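Local coordinates for protein alginate lyase (Chitinophaga sp. MD30, PDB 6KCW) that degrades the polysaccharide alginate as a lyase of polysaccharide lyase family 36, presumably by beta-elimination, at residues S97-T103 against N112-R117; I169-T173 against Q203-K207; S175-A181 against D192-W197. The contacts are given in a common frame with arbitrary orientation. Residue numbers count along the deposited sequence, not the author numbering.

Interaction 1: S97-T103 against N112-R117; sequences SIGEGNT and NGGTLR. With PO4 (phosphate ion), chain B.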
loop_
_atom_site.group_PDB
_atom_site.type_symbol
_atom_site.label_atom_id
_atom_site.label_comp_id
_atom_site.label_asym_id
_atom_site.label_seq_id
_atom_site.Cartn_x
_atom_site.Cartn_y
_atom_site.Cartn_z
ATOM N N SER A 97 6.914 -1.374 5.060
ATOM C CA SER A 97 7.864 -2.436 4.784
ATOM C C SER A 97 8.841 -2.568 5.942
ATOM O O SER A 97 9.497 -1.595 6.321
ATOM C CB SER A 97 8.648 -2.150 3.522
ATOM O OG SER A 97 9.598 -1.163 3.852
ATOM N N ILE A 98 8.981 -3.784 6.454
ATOM C CA ILE A 98 9.920 -4.102 7.522
ATOM C C ILE A 98 11.137 -4.794 6.919
ATOM O O ILE A 98 11.006 -5.602 5.991
ATOM C CB ILE A 98 9.240 -4.979 8.593
ATOM C CG1 ILE A 98 8.249 -4.138 9.396
ATOM C CG2 ILE A 98 10.261 -5.628 9.505
ATOM C CD1 ILE A 98 7.520 -4.915 10.480
ATOM N N GLY A 99 12.324 -4.454 7.430
ATOM C CA GLY A 99 13.560 -5.099 6.998
ATOM C C GLY A 99 13.824 -4.966 5.510
ATOM O O GLY A 99 13.787 -3.872 4.937
ATOM N N GLU A 100 14.114 -6.104 4.873
ATOM C CA GLU A 100 14.336 -6.165 3.428
ATOM C C GLU A 100 13.069 -5.862 2.628
ATOM O O GLU A 100 13.138 -5.804 1.397
ATOM C CB GLU A 100 14.903 -7.551 3.034
ATOM C CG GLU A 100 16.434 -7.705 3.198
ATOM C CD GLU A 100 16.980 -9.127 2.909
ATOM O OE1 GLU A 100 18.066 -9.437 3.450
ATOM O OE2 GLU A 100 16.354 -9.932 2.160
ATOM N N GLY A 101 11.921 -5.680 3.292
ATOM C CA GLY A 101 10.668 -5.354 2.623
ATOM C C GLY A 101 10.200 -6.358 1.582
ATOM O O GLY A 101 9.943 -5.991 0.434
ATOM N N ASN A 102 10.065 -7.622 1.974
ATOM C CA ASN A 102 9.773 -8.674 1.010
ATOM C C ASN A 102 8.471 -8.419 0.260
ATOM O O ASN A 102 7.440 -8.075 0.856
ATOM C CB ASN A 102 9.757 -10.027 1.710
ATOM C CG ASN A 102 11.140 -10.434 2.147
ATOM O OD1 ASN A 102 11.745 -9.747 2.970
ATOM N ND2 ASN A 102 11.687 -11.506 1.548
ATOM N N THR A 103 8.569 -8.522 -1.064
ATOM C CA THR A 103 7.487 -8.407 -2.039
ATOM C C THR A 103 7.863 -9.287 -3.228
ATOM O O THR A 103 8.876 -9.994 -3.205
ATOM C CB THR A 103 7.267 -6.964 -2.533
ATOM O OG1 THR A 103 8.404 -6.551 -3.301
ATOM C CG2 THR A 103 7.055 -5.980 -1.403
ATOM N N ASN A 112 13.982 -12.115 7.045
ATOM C CA ASN A 112 14.702 -10.860 6.874
ATOM C C ASN A 112 13.814 -9.693 6.454
ATOM O O ASN A 112 14.336 -8.597 6.226
ATOM C CB ASN A 112 15.826 -11.022 5.822
ATOM C CG ASN A 112 16.902 -12.019 6.242
ATOM O OD1 ASN A 112 17.170 -12.199 7.426
ATOM N ND2 ASN A 112 17.531 -12.661 5.263
ATOM N N GLY A 113 12.511 -9.887 6.305
ATOM C CA GLY A 113 11.655 -8.752 6.008
ATOM C C GLY A 113 10.289 -9.170 5.521
ATOM O O GLY A 113 10.009 -10.345 5.284
ATOM N N GLY A 114 9.425 -8.166 5.384
ATOM C CA GLY A 114 8.101 -8.347 4.815
ATOM C C GLY A 114 7.505 -6.997 4.488
ATOM O O GLY A 114 8.162 -5.963 4.625
ATOM N N THR A 115 6.249 -7.016 4.032
ATOM C CA THR A 115 5.487 -5.789 3.801
ATOM C C THR A 115 4.040 -5.957 4.243
ATOM O O THR A 115 3.484 -7.059 4.227
ATOM C CB THR A 115 5.457 -5.344 2.335
ATOM O OG1 THR A 115 5.079 -6.452 1.507
ATOM C CG2 THR A 115 6.791 -4.759 1.911
ATOM N N LEU A 116 3.431 -4.827 4.616
ATOM C CA LEU A 116 1.997 -4.710 4.844
ATOM C C LEU A 116 1.500 -3.766 3.750
ATOM O O LEU A 116 1.705 -2.553 3.835
ATOM C CB LEU A 116 1.715 -4.182 6.253
ATOM C CG LEU A 116 0.387 -4.421 6.998
ATOM C CD1 LEU A 116 0.410 -3.744 8.363
ATOM C CD2 LEU A 116 -0.818 -3.940 6.184
ATOM N N ARG A 117 0.885 -4.319 2.705
ATOM C CA ARG A 117 0.242 -3.524 1.662
ATOM C C ARG A 117 -1.194 -4.003 1.488
ATOM O O ARG A 117 -1.650 -4.937 2.160
ATOM C CB ARG A 117 0.997 -3.597 0.322
ATOM C CG ARG A 117 2.400 -3.025 0.378
ATOM C CD ARG A 117 3.199 -3.318 -0.902
ATOM N NE ARG A 117 3.127 -4.718 -1.290
ATOM C CZ ARG A 117 3.529 -5.188 -2.466
ATOM N NH1 ARG A 117 4.048 -4.377 -3.379
ATOM N NH2 ARG A 117 3.413 -6.477 -2.733
HETATM P P PO4 B . 3.803 -9.418 -5.625
HETATM O O1 PO4 B . 4.247 -7.985 -5.471
HETATM O O2 PO4 B . 4.706 -10.111 -6.622
HETATM O O3 PO4 B . 2.406 -9.497 -6.198
HETATM O O4 PO4 B . 3.916 -10.141 -4.274
#

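Interaction 2: I169-T173 against Q203-K207; sequences IKSNT and QRLIK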
loop_
_atom_site.group_PDB
_atom_site.type_symbol
_atom_site.label_atom_id
_atom_site.label_comp_id
_atom_site.label_asym_id
_atom_site.label_seq_id
_atom_site.Cartn_x
_atom_site.Cartn_y
_atom_site.Cartn_z
ATOM N N ILE A 169 0.937 -1.193 12.162
ATOM C CA ILE A 169 1.953 -2.238 12.064
ATOM C C ILE A 169 2.854 -2.163 13.290
ATOM O O ILE A 169 3.164 -1.077 13.790
ATOM C CB ILE A 169 2.770 -2.113 10.758
ATOM C CG1 ILE A 169 3.696 -3.312 10.575
ATOM C CG2 ILE A 169 3.594 -0.844 10.755
ATOM C CD1 ILE A 169 4.457 -3.245 9.330
ATOM N N LYS A 170 3.252 -3.328 13.789
ATOM C CA LYS A 170 4.141 -3.424 14.939
ATOM C C LYS A 170 5.163 -4.515 14.664
ATOM O O LYS A 170 4.791 -5.633 14.293
ATOM C CB LYS A 170 3.347 -3.727 16.207
ATOM C CG LYS A 170 4.154 -3.879 17.479
ATOM C CD LYS A 170 3.272 -4.570 18.509
ATOM C CE LYS A 170 3.537 -4.072 19.916
ATOM N NZ LYS A 170 4.548 -4.896 20.619
ATOM N N SER A 171 6.444 -4.184 14.828
ATOM C CA SER A 171 7.505 -5.175 14.710
ATOM C C SER A 171 7.319 -6.313 15.711
ATOM O O SER A 171 6.784 -6.129 16.811
ATOM C CB SER A 171 8.863 -4.523 14.946
ATOM O OG SER A 171 8.978 -3.349 14.184
ATOM N N ASN A 172 7.785 -7.502 15.322
ATOM C CA ASN A 172 7.925 -8.592 16.270
ATOM C C ASN A 172 9.337 -8.527 16.843
ATOM O O ASN A 172 10.133 -7.659 16.479
ATOM C CB ASN A 172 7.594 -9.933 15.615
ATOM C CG ASN A 172 8.719 -10.459 14.706
ATOM O OD1 ASN A 172 8.858 -10.040 13.548
ATOM N ND2 ASN A 172 9.506 -11.395 15.225
ATOM N N THR A 173 9.637 -9.407 17.795
ATOM C CA THR A 173 10.975 -9.537 18.355
ATOM C C THR A 173 11.444 -10.977 18.197
ATOM O O THR A 173 10.664 -11.911 18.409
ATOM C CB THR A 173 11.014 -9.178 19.843
ATOM O OG1 THR A 173 10.283 -10.166 20.575
ATOM C CG2 THR A 173 10.394 -7.843 20.104
ATOM N N GLN A 203 16.748 -6.811 11.124
ATOM C CA GLN A 203 15.816 -6.430 10.072
ATOM C C GLN A 203 14.390 -6.245 10.596
ATOM O O GLN A 203 13.450 -6.245 9.802
ATOM C CB GLN A 203 15.826 -7.478 8.958
ATOM C CG GLN A 203 17.134 -7.583 8.152
ATOM C CD GLN A 203 17.450 -6.310 7.375
ATOM O OE1 GLN A 203 16.602 -5.422 7.225
ATOM N NE2 GLN A 203 18.678 -6.209 6.891
ATOM N N ARG A 204 14.200 -6.104 11.913
ATOM C CA ARG A 204 12.855 -6.116 12.490
ATOM C C ARG A 204 12.125 -4.789 12.380
ATOM O O ARG A 204 10.911 -4.761 12.596
ATOM C CB ARG A 204 12.912 -6.511 13.964
ATOM C CG ARG A 204 13.836 -5.632 14.777
ATOM C CD ARG A 204 13.960 -6.178 16.183
ATOM N NE ARG A 204 12.676 -6.034 16.854
ATOM C CZ ARG A 204 12.367 -5.038 17.673
ATOM N NH1 ARG A 204 13.263 -4.106 17.958
ATOM N NH2 ARG A 204 11.163 -4.984 18.207
ATOM N N LEU A 205 12.818 -3.705 12.038
ATOM C CA LEU A 205 12.246 -2.367 12.110
ATOM C C LEU A 205 11.404 -2.029 10.887
ATOM O O LEU A 205 11.707 -2.432 9.763
ATOM C CB LEU A 205 13.355 -1.327 12.253
ATOM C CG LEU A 205 14.173 -1.549 13.524
ATOM C CD1 LEU A 205 15.176 -0.438 13.757
ATOM C CD2 LEU A 205 13.237 -1.663 14.690
ATOM N N ILE A 206 10.322 -1.290 11.123
ATOM C CA ILE A 206 9.639 -0.618 10.028
ATOM C C ILE A 206 10.589 0.422 9.460
ATOM O O ILE A 206 11.063 1.312 10.176
ATOM C CB ILE A 206 8.331 0.029 10.497
ATOM C CG1 ILE A 206 7.374 -1.029 11.033
ATOM C CG2 ILE A 206 7.695 0.771 9.361
ATOM C CD1 ILE A 206 6.897 -0.709 12.392
ATOM N N LYS A 207 10.879 0.310 8.169
ATOM C CA LYS A 207 11.903 1.129 7.548
ATOM C C LYS A 207 11.360 2.140 6.553
ATOM O O LYS A 207 11.913 3.235 6.446
ATOM C CB LYS A 207 12.940 0.241 6.853
ATOM C CG LYS A 207 13.957 -0.353 7.816
ATOM C CD LYS A 207 14.945 -1.234 7.095
ATOM C CE LYS A 207 16.250 -1.320 7.880
ATOM N NZ LYS A 207 16.040 -1.737 9.308
HETATM O O HOH W 1 9.524 -6.764 12.780
#

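Interaction 3: S175-A181 against D192-W197; sequences SNRDGRA and DTAIRW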
loop_
_atom_site.group_PDB
_atom_site.type_symbol
_atom_site.label_atom_id
_atom_site.label_comp_id
_atom_site.label_asym_id
_atom_site.label_seq_id
_atom_site.Cartn_x
_atom_site.Cartn_y
_atom_site.Cartn_z
ATOM N N SER A 175 12.212 -14.636 17.378
ATOM C CA SER A 175 11.337 -15.581 16.698
ATOM C C SER A 175 9.920 -15.573 17.260
ATOM O O SER A 175 9.138 -16.476 16.948
ATOM C CB SER A 175 11.928 -16.995 16.751
ATOM O OG SER A 175 12.975 -17.146 15.795
ATOM N N ASN A 176 9.570 -14.556 18.056
ATOM C CA ASN A 176 8.260 -14.450 18.687
ATOM C C ASN A 176 7.214 -13.941 17.701
ATOM O O ASN A 176 7.514 -13.222 16.734
ATOM C CB ASN A 176 8.292 -13.506 19.894
ATOM C CG ASN A 176 9.315 -13.915 20.934
ATOM O OD1 ASN A 176 9.236 -15.006 21.508
ATOM N ND2 ASN A 176 10.284 -13.037 21.190
ATOM N N ARG A 177 5.970 -14.322 17.971
ATOM C CA ARG A 177 4.806 -13.843 17.225
ATOM C C ARG A 177 4.147 -12.686 17.961
ATOM O O ARG A 177 2.966 -12.721 18.282
ATOM C CB ARG A 177 3.819 -14.985 17.001
ATOM C CG ARG A 177 2.795 -14.764 15.889
ATOM C CD ARG A 177 1.511 -15.539 16.173
ATOM N NE ARG A 177 0.467 -15.264 15.186
ATOM C CZ ARG A 177 -0.823 -15.114 15.490
ATOM N NH1 ARG A 177 -1.224 -15.201 16.753
ATOM N NH2 ARG A 177 -1.713 -14.864 14.536
ATOM N N ASP A 178 4.924 -11.647 18.256
ATOM C CA ASP A 178 4.437 -10.513 19.024
ATOM C C ASP A 178 4.307 -9.248 18.183
ATOM O O ASP A 178 4.051 -8.173 18.733
ATOM C CB ASP A 178 5.335 -10.279 20.247
ATOM C CG ASP A 178 6.805 -10.133 19.892
ATOM O OD1 ASP A 178 7.194 -10.432 18.736
ATOM O OD2 ASP A 178 7.581 -9.730 20.790
ATOM N N GLY A 179 4.437 -9.346 16.863
ATOM C CA GLY A 179 4.182 -8.217 15.995
ATOM C C GLY A 179 2.696 -8.008 15.782
ATOM O O GLY A 179 1.850 -8.600 16.451
ATOM N N ARG A 180 2.373 -7.150 14.817
ATOM C CA ARG A 180 0.974 -6.859 14.535
ATOM C C ARG A 180 0.834 -6.338 13.114
ATOM O O ARG A 180 1.644 -5.521 12.670
ATOM C CB ARG A 180 0.411 -5.818 15.516
ATOM C CG ARG A 180 -1.099 -5.824 15.616
ATOM C CD ARG A 180 -1.570 -6.770 16.745
ATOM N NE ARG A 180 -2.982 -6.536 17.049
ATOM C CZ ARG A 180 -3.427 -5.873 18.113
ATOM N NH1 ARG A 180 -2.570 -5.392 19.006
ATOM N NH2 ARG A 180 -4.732 -5.712 18.300
ATOM N N ALA A 181 -0.217 -6.783 12.422
ATOM C CA ALA A 181 -0.611 -6.214 11.133
ATOM C C ALA A 181 -2.102 -5.904 11.167
ATOM O O ALA A 181 -2.911 -6.795 11.439
ATOM C CB ALA A 181 -0.285 -7.179 9.983
ATOM N N ASP A 192 -6.798 -7.720 11.605
ATOM C CA ASP A 192 -6.192 -7.276 12.862
ATOM C C ASP A 192 -5.646 -8.531 13.541
ATOM O O ASP A 192 -6.334 -9.172 14.335
ATOM C CB ASP A 192 -7.193 -6.533 13.743
ATOM C CG ASP A 192 -6.643 -6.226 15.135
ATOM O OD1 ASP A 192 -5.410 -6.091 15.284
ATOM O OD2 ASP A 192 -7.450 -6.131 16.091
ATOM N N THR A 193 -4.410 -8.885 13.199
ATOM C CA THR A 193 -3.811 -10.126 13.662
ATOM C C THR A 193 -2.439 -9.876 14.270
ATOM O O THR A 193 -1.695 -8.989 13.835
ATOM C CB THR A 193 -3.644 -11.146 12.534
ATOM O OG1 THR A 193 -2.969 -12.306 13.049
ATOM C CG2 THR A 193 -2.803 -10.562 11.425
ATOM N N ALA A 194 -2.099 -10.684 15.269
ATOM C CA ALA A 194 -0.714 -10.747 15.674
ATOM C C ALA A 194 0.045 -11.524 14.607
ATOM O O ALA A 194 -0.537 -12.306 13.850
ATOM C CB ALA A 194 -0.587 -11.383 17.059
ATOM N N ILE A 195 1.351 -11.283 14.514
ATOM C CA ILE A 195 2.109 -11.737 13.355
ATOM C C ILE A 195 3.580 -11.781 13.721
ATOM O O ILE A 195 4.035 -11.082 14.628
ATOM C CB ILE A 195 1.855 -10.804 12.143
ATOM C CG1 ILE A 195 2.219 -11.481 10.826
ATOM C CG2 ILE A 195 2.635 -9.520 12.297
ATOM C CD1 ILE A 195 2.038 -10.578 9.609
ATOM N N ARG A 196 4.329 -12.619 13.012
ATOM C CA ARG A 196 5.782 -12.630 13.052
ATOM C C ARG A 196 6.263 -12.071 11.723
ATOM O O ARG A 196 5.939 -12.626 10.668
ATOM C CB ARG A 196 6.292 -14.050 13.304
ATOM C CG ARG A 196 7.804 -14.257 13.231
ATOM C CD ARG A 196 8.197 -15.556 13.931
ATOM N NE ARG A 196 7.529 -16.717 13.351
ATOM C CZ ARG A 196 7.881 -17.985 13.584
ATOM N NH1 ARG A 196 8.904 -18.275 14.393
ATOM N NH2 ARG A 196 7.219 -18.972 12.991
ATOM N N TRP A 197 6.976 -10.940 11.770
ATOM C CA TRP A 197 7.519 -10.329 10.561
ATOM C C TRP A 197 8.886 -10.885 10.203
ATOM O O TRP A 197 9.156 -11.166 9.031
ATOM C CB TRP A 197 7.655 -8.813 10.715
ATOM C CG TRP A 197 6.372 -8.104 10.910
ATOM C CD1 TRP A 197 5.902 -7.601 12.068
ATOM C CD2 TRP A 197 5.391 -7.809 9.906
ATOM N NE1 TRP A 197 4.682 -7.012 11.862
ATOM C CE2 TRP A 197 4.346 -7.124 10.540
ATOM C CE3 TRP A 197 5.301 -8.060 8.532
ATOM C CZ2 TRP A 197 3.210 -6.681 9.855
ATOM C CZ3 TRP A 197 4.181 -7.628 7.854
ATOM C CH2 TRP A 197 3.145 -6.945 8.518
#

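Interaction 1: S97-T103 against N112-R117
N112, T115 and N102 lose the most surface here. N112 ends the loop just before strand 113-117, a partly exposed place that suits a polar residue. Its carbonyl receives a nearly straight hydrogen bond from the turn, E100 N to N112 O at 2.8 Å. The branched T115 offers both a methyl and a hydroxyl: CG2 packs on S97 CB (3.6 Å) and T103 CG2 (3.5 Å), and OG1 lies 2.9 Å from N102 O. N102 folds back over G114, its N 3.5 Å from G114 N, and its amide ties the loop down through ND2 to D106 O.

Strands 97-99 and 113-117 run antiparallel in one sheet of a beta-sandwich consistent with the concanavalin-like clan. I98 N to G114 O (3.0 Å) and G114 N to I98 O (3.1 Å) join them. A type II' turn from I98 to G101 follows. G99 adopts the positive phi that suits glycine at the turn's second position; a CB there would clash with N112 O, as one on G113 would with E100 N. I98 and L116 face the sandwich interior, touching strand 162-170. On the opposite face, T103 CG2 covers the R117 guanidinium; H212 holds R117 NH1, and R117 NH2 donates to O1 of a phosphate (3.2 Å), probably from the crystallisation liquor, which K91 and Y133 also bind.

Interaction 2: I169-T173 against Q203-K207
In this beta-sandwich the contact spans the gap between the two sheets, where strand 162-170 runs out of one and strand 206-215 enters the other. Its buried end is apolar. I169, with its CG1-CD1 arm extended (t, t), presents the CG2 branch to I206 CD1 at 3.7 Å. I206 has chi1 m and a chi2 of 127°, between wells, which brings CD1 up to I169 and also to 3.8 Å from S171 OG. Branched aliphatic residues suit this interior, which F96, I98 and Y72 help to fill.

Beyond the strand the chemistry becomes polar. With chi1 m, the short side chain of S171 points across and donates from OG to R204 O at 2.9 Å. R204 gives up the most surface: its p, t, m conformation sets the guanidinium beside 171-173, so that NE donates to N172 O at 3.0 Å and NH2 adds a weak bond to N172 O at 3.3 Å. NH1 turns to E243 O near the C terminus. The methyl of T173, chi1 p, sits with CG2 3.5 Å from R204 NH2, while its hydroxyl serves D178. N172 starts away from the contact; chi1 p carries its amide to T198, where OD1 accepts from the backbone. A water bridges the two backbones, accepting from N172 N at 3.2 Å and donating to R204 O at a short 2.4 Å.

Interaction 3: S175-A181 against D192-W197
This is an antiparallel beta-hairpin contact at the margin of the larger sheet, between the start of strand 179-185 and the end of strand 188-195. The pairing is firm at A181 and T193, where A181 N to T193 O (3.0 Å) and T193 N to A181 O (3.1 Å) are both nearly straight. Toward G179 the strands loosen: G179 N to I195 O (2.9 Å) and I195 N to G179 O (3.3 Å) are weak. The short strand axes, 4.2 Å apart at closest, run at 148°, a strongly twisted antiparallel pair. Glycine is needed at 179, since a CB would strike I195 O and W197 CD1.

The two faces of the hairpin differ. On the inner one, the small A181 lets the W197 indole come close, with A181 CB 3.5 Å from W197 CZ2 and 4.1 Å from I195 CD1. T193 shares this face, its OG1 turned to donate to A194 O at 2.6 Å. On the outer one, with A194, the long R180 crosses to D192 in a salt bridge, NE to OD1 at 3.0 Å, joined by a weak bond from R180 NH2 to D192 OD1 at 3.1 Å. R177 passes along the outer edge of strand 192-195, a face of its guanidinium over the A194 carbonyl. In the loops beyond the strand ends, R196 bonds weakly from NH1 to S175 O at 3.1 Å, its stronger partner being D138.

Strand 162-170 flanks strand 179-185 through the K170-R180 backbone bond, while L116 of strand 113-122 and I134 of strand 128-135 pack against W197 from the other sheet.

From the N terminus, interaction 1 comes first and closes the short loop 104-111 between two neighbouring strands of the smaller sheet. The chain then passes to the larger sheet, where interaction 2 opens at 169-173 and closes a much longer excursion on reaching 203-207. Interaction 3 is nested wholly within that excursion; interaction 1 lies in series with both, and none cross. Strands 94-99 and 206-215 are neighbours, so G99 N meets L205 O (3.1 Å) and interactions 1 and 2 join. T173 OG1 and D178 OD2 (2.7 Å) link interactions 2 and 3. Between the sheets, I98 CD1 of interaction 1 lies 3.4 Å from W197 CG of interaction 3.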